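Local coordinates for phosphoribosylaminoimidazole carboxylase (Bombyx mori, PDB 4JA0), which catalyses two steps of purine biosynthesis, joining a SAICAR synthetase and an AIR carboxylase in one bifunctional polypeptide known as PAICS, at the interface of chains A and B. Numbering follows the deposited sequence. Chains: chain A/B, Phosphoribosylaminoimidazole carboxylase.

The interface of chains A and B. Residues chain A 118, 122, 124, 128; chain B 146, 149-150, 162.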
ATOM      1  N   VAL A 118      51.244   0.410 -29.578  1.00  6.60           N
ATOM      2  CA  VAL A 118      50.253  -0.595 -29.232  1.00  5.23           C
ATOM      3  C   VAL A 118      50.753  -1.957 -29.688  1.00  8.41           C
ATOM      4  O   VAL A 118      50.963  -2.165 -30.885  1.00 23.50           O
ATOM      5  CB  VAL A 118      48.940  -0.319 -29.973  1.00  7.17           C
ATOM      6  CG1 VAL A 118      47.885  -1.384 -29.644  1.00  7.08           C
ATOM      7  CG2 VAL A 118      48.455   1.088 -29.662  1.00  8.86           C
ATOM      8  N   PHE A 122      46.903  -6.743 -28.275  1.00  7.39           N
ATOM      9  CA  PHE A 122      46.149  -5.823 -27.421  1.00  4.68           C
ATOM     10  C   PHE A 122      44.666  -5.956 -27.679  1.00  7.22           C
ATOM     11  O   PHE A 122      44.216  -5.783 -28.820  1.00  5.53           O
ATOM     12  CB  PHE A 122      46.570  -4.379 -27.661  1.00  6.33           C
ATOM     13  CG  PHE A 122      45.760  -3.371 -26.889  1.00  5.10           C
ATOM     14  CD1 PHE A 122      46.207  -2.887 -25.666  1.00 10.64           C
ATOM     15  CD2 PHE A 122      44.556  -2.893 -27.387  1.00  9.61           C
ATOM     16  CE1 PHE A 122      45.468  -1.943 -24.946  1.00  3.76           C
ATOM     17  CE2 PHE A 122      43.810  -1.957 -26.672  1.00  8.11           C
ATOM     18  CZ  PHE A 122      44.278  -1.475 -25.457  1.00  2.94           C
ATOM     19  N   PHE A 124      40.604  -5.477 -27.727  1.00  5.24           N
ATOM     20  CA  PHE A 124      39.652  -4.405 -27.904  1.00  6.08           C
ATOM     21  C   PHE A 124      38.326  -4.769 -27.290  1.00  9.95           C
ATOM     22  O   PHE A 124      37.592  -5.640 -27.773  1.00  8.35           O
ATOM     23  CB  PHE A 124      39.471  -4.085 -29.378  1.00  2.72           C
ATOM     24  CG  PHE A 124      40.679  -3.504 -29.998  1.00  5.89           C
ATOM     25  CD1 PHE A 124      41.251  -4.084 -31.115  1.00  4.24           C
ATOM     26  CD2 PHE A 124      41.246  -2.352 -29.469  1.00  9.77           C
ATOM     27  CE1 PHE A 124      42.371  -3.523 -31.703  1.00  4.96           C
ATOM     28  CE2 PHE A 124      42.376  -1.784 -30.046  1.00  9.33           C
ATOM     29  CZ  PHE A 124      42.940  -2.369 -31.166  1.00  7.13           C
ATOM     30  N   LYS A 128      36.902  -3.084 -31.583  1.00  4.68           N
ATOM     31  CA  LYS A 128      37.205  -1.882 -32.343  1.00  1.05           C
ATOM     32  C   LYS A 128      36.508  -1.985 -33.685  1.00  4.71           C
ATOM     33  O   LYS A 128      36.528  -3.050 -34.322  1.00  3.32           O
ATOM     34  CB  LYS A 128      38.705  -1.799 -32.580  1.00  2.42           C
ATOM     35  CG  LYS A 128      39.240  -0.440 -33.018  1.00  9.73           C
ATOM     36  CD  LYS A 128      39.552   0.434 -31.832  1.00 16.55           C
ATOM     37  CE  LYS A 128      40.039   1.789 -32.280  1.00 22.31           C
ATOM     38  NZ  LYS A 128      40.368   2.622 -31.099  1.00 27.69           N
TER
ATOM     39  N   GLU B 146      44.449   4.227 -26.736  1.00  9.14           N
ATOM     40  CA  GLU B 146      45.216   2.992 -26.663  1.00 10.42           C
ATOM     41  C   GLU B 146      46.712   3.267 -26.600  1.00  7.74           C
ATOM     42  O   GLU B 146      47.414   2.727 -25.743  1.00  4.14           O
ATOM     43  CB  GLU B 146      44.929   2.119 -27.891  1.00  8.21           C
ATOM     44  CG  GLU B 146      43.539   1.525 -27.945  1.00 28.74           C
ATOM     45  CD  GLU B 146      42.497   2.511 -28.455  1.00 47.19           C
ATOM     46  OE1 GLU B 146      42.836   3.707 -28.661  1.00 19.86           O
ATOM     47  OE2 GLU B 146      41.337   2.081 -28.653  1.00 51.97           O
ATOM     48  N   ILE B 149      47.606   4.568 -23.273  1.00  4.64           N
ATOM     49  CA  ILE B 149      47.596   3.493 -22.302  1.00 11.75           C
ATOM     50  C   ILE B 149      48.806   2.570 -22.473  1.00  9.02           C
ATOM     51  O   ILE B 149      49.499   2.278 -21.500  1.00  8.79           O
ATOM     52  CB  ILE B 149      46.282   2.687 -22.358  1.00  7.34           C
ATOM     53  CG1 ILE B 149      45.303   3.209 -21.309  1.00 12.98           C
ATOM     54  CG2 ILE B 149      46.533   1.228 -22.090  1.00 11.58           C
ATOM     55  CD1 ILE B 149      44.333   4.223 -21.842  1.00 16.24           C
ATOM     56  N   SER B 150      49.088   2.153 -23.704  1.00  5.06           N
ATOM     57  CA  SER B 150      50.192   1.219 -23.947  1.00 12.15           C
ATOM     58  C   SER B 150      51.559   1.872 -23.723  1.00  7.16           C
ATOM     59  O   SER B 150      52.581   1.191 -23.644  1.00 11.02           O
ATOM     60  CB  SER B 150      50.096   0.565 -25.340  1.00  7.10           C
ATOM     61  OG  SER B 150      48.980  -0.327 -25.440  1.00  1.66           O
ATOM     62  N   ARG B 162      43.629   3.470 -18.299  1.00 11.25           N
ATOM     63  CA  ARG B 162      42.411   3.916 -18.951  1.00  6.67           C
ATOM     64  C   ARG B 162      41.578   4.809 -18.049  1.00  9.42           C
ATOM     65  O   ARG B 162      40.915   5.718 -18.539  1.00  9.33           O
ATOM     66  CB  ARG B 162      41.581   2.740 -19.458  1.00  2.48           C
ATOM     67  CG  ARG B 162      40.354   3.163 -20.240  1.00  5.79           C
ATOM     68  CD  ARG B 162      40.758   3.782 -21.552  1.00  6.89           C
ATOM     69  NE  ARG B 162      41.540   2.810 -22.316  1.00 60.36           N
ATOM     70  CZ  ARG B 162      41.487   2.661 -23.639  1.00 87.50           C
ATOM     71  NH1 ARG B 162      40.673   3.422 -24.363  1.00 74.04           N
ATOM     72  NH2 ARG B 162      42.243   1.742 -24.239  1.00 49.77           N
TER
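The extended backbone of A:Phe122, running into strand 123-124, faces the short helix 145-150 of chain B, from which B:Glu146 and B:Ser150 project. With chi1 at 176°, the A:Phe122 ring swings away from its own backbone N and lies against that helix. B:Glu146 CG and B:Ser150 OG both come from one face, over opposite rims of the ring: CE2 lies 3.7 Å from CG of the glutamate, and CD1 3.8 Å from the serine hydroxyl OG. The ring and carboxylate planes are 67° apart. CZ lies in plane at the edge of the B:Arg162 guanidinium, 4.0 Å from NH2. A:Val118 adds a looser contact, CG2 4.1 Å from CB of B:Glu146.

B:Glu146 bends at chi2, its CG also sitting at the CE2 edge of A:Phe124, 4.1 Å from that carbon, and its carboxylate turned towards A:Lys128. The lysine, itself bent at chi2 and then fully extended, comes from the opposite direction; its ammonium NZ gives a hydrogen bond and salt bridge of 2.7 Å to OE2, arriving from above the carboxylate plane. The glutamate is poorly ordered, as is B:Arg162, so this geometry is approximate. CB of A:Lys128 lies over the rim of one face of the A:Phe124 ring, and the carbonyl O of A:Phe122 over the centre of the other. A methionine in place of A:Lys128 would probably leave the B:Glu146 carboxylate without its cationic mate and freer to turn.

The patch joins loop and strand segments of one SAICAR synthetase region to helix 145-150 and the start of helix 162-183 of the other, and recurs across the two-fold; the deposited octamer contains this pairing, although coordinates alone do not establish its role in solution.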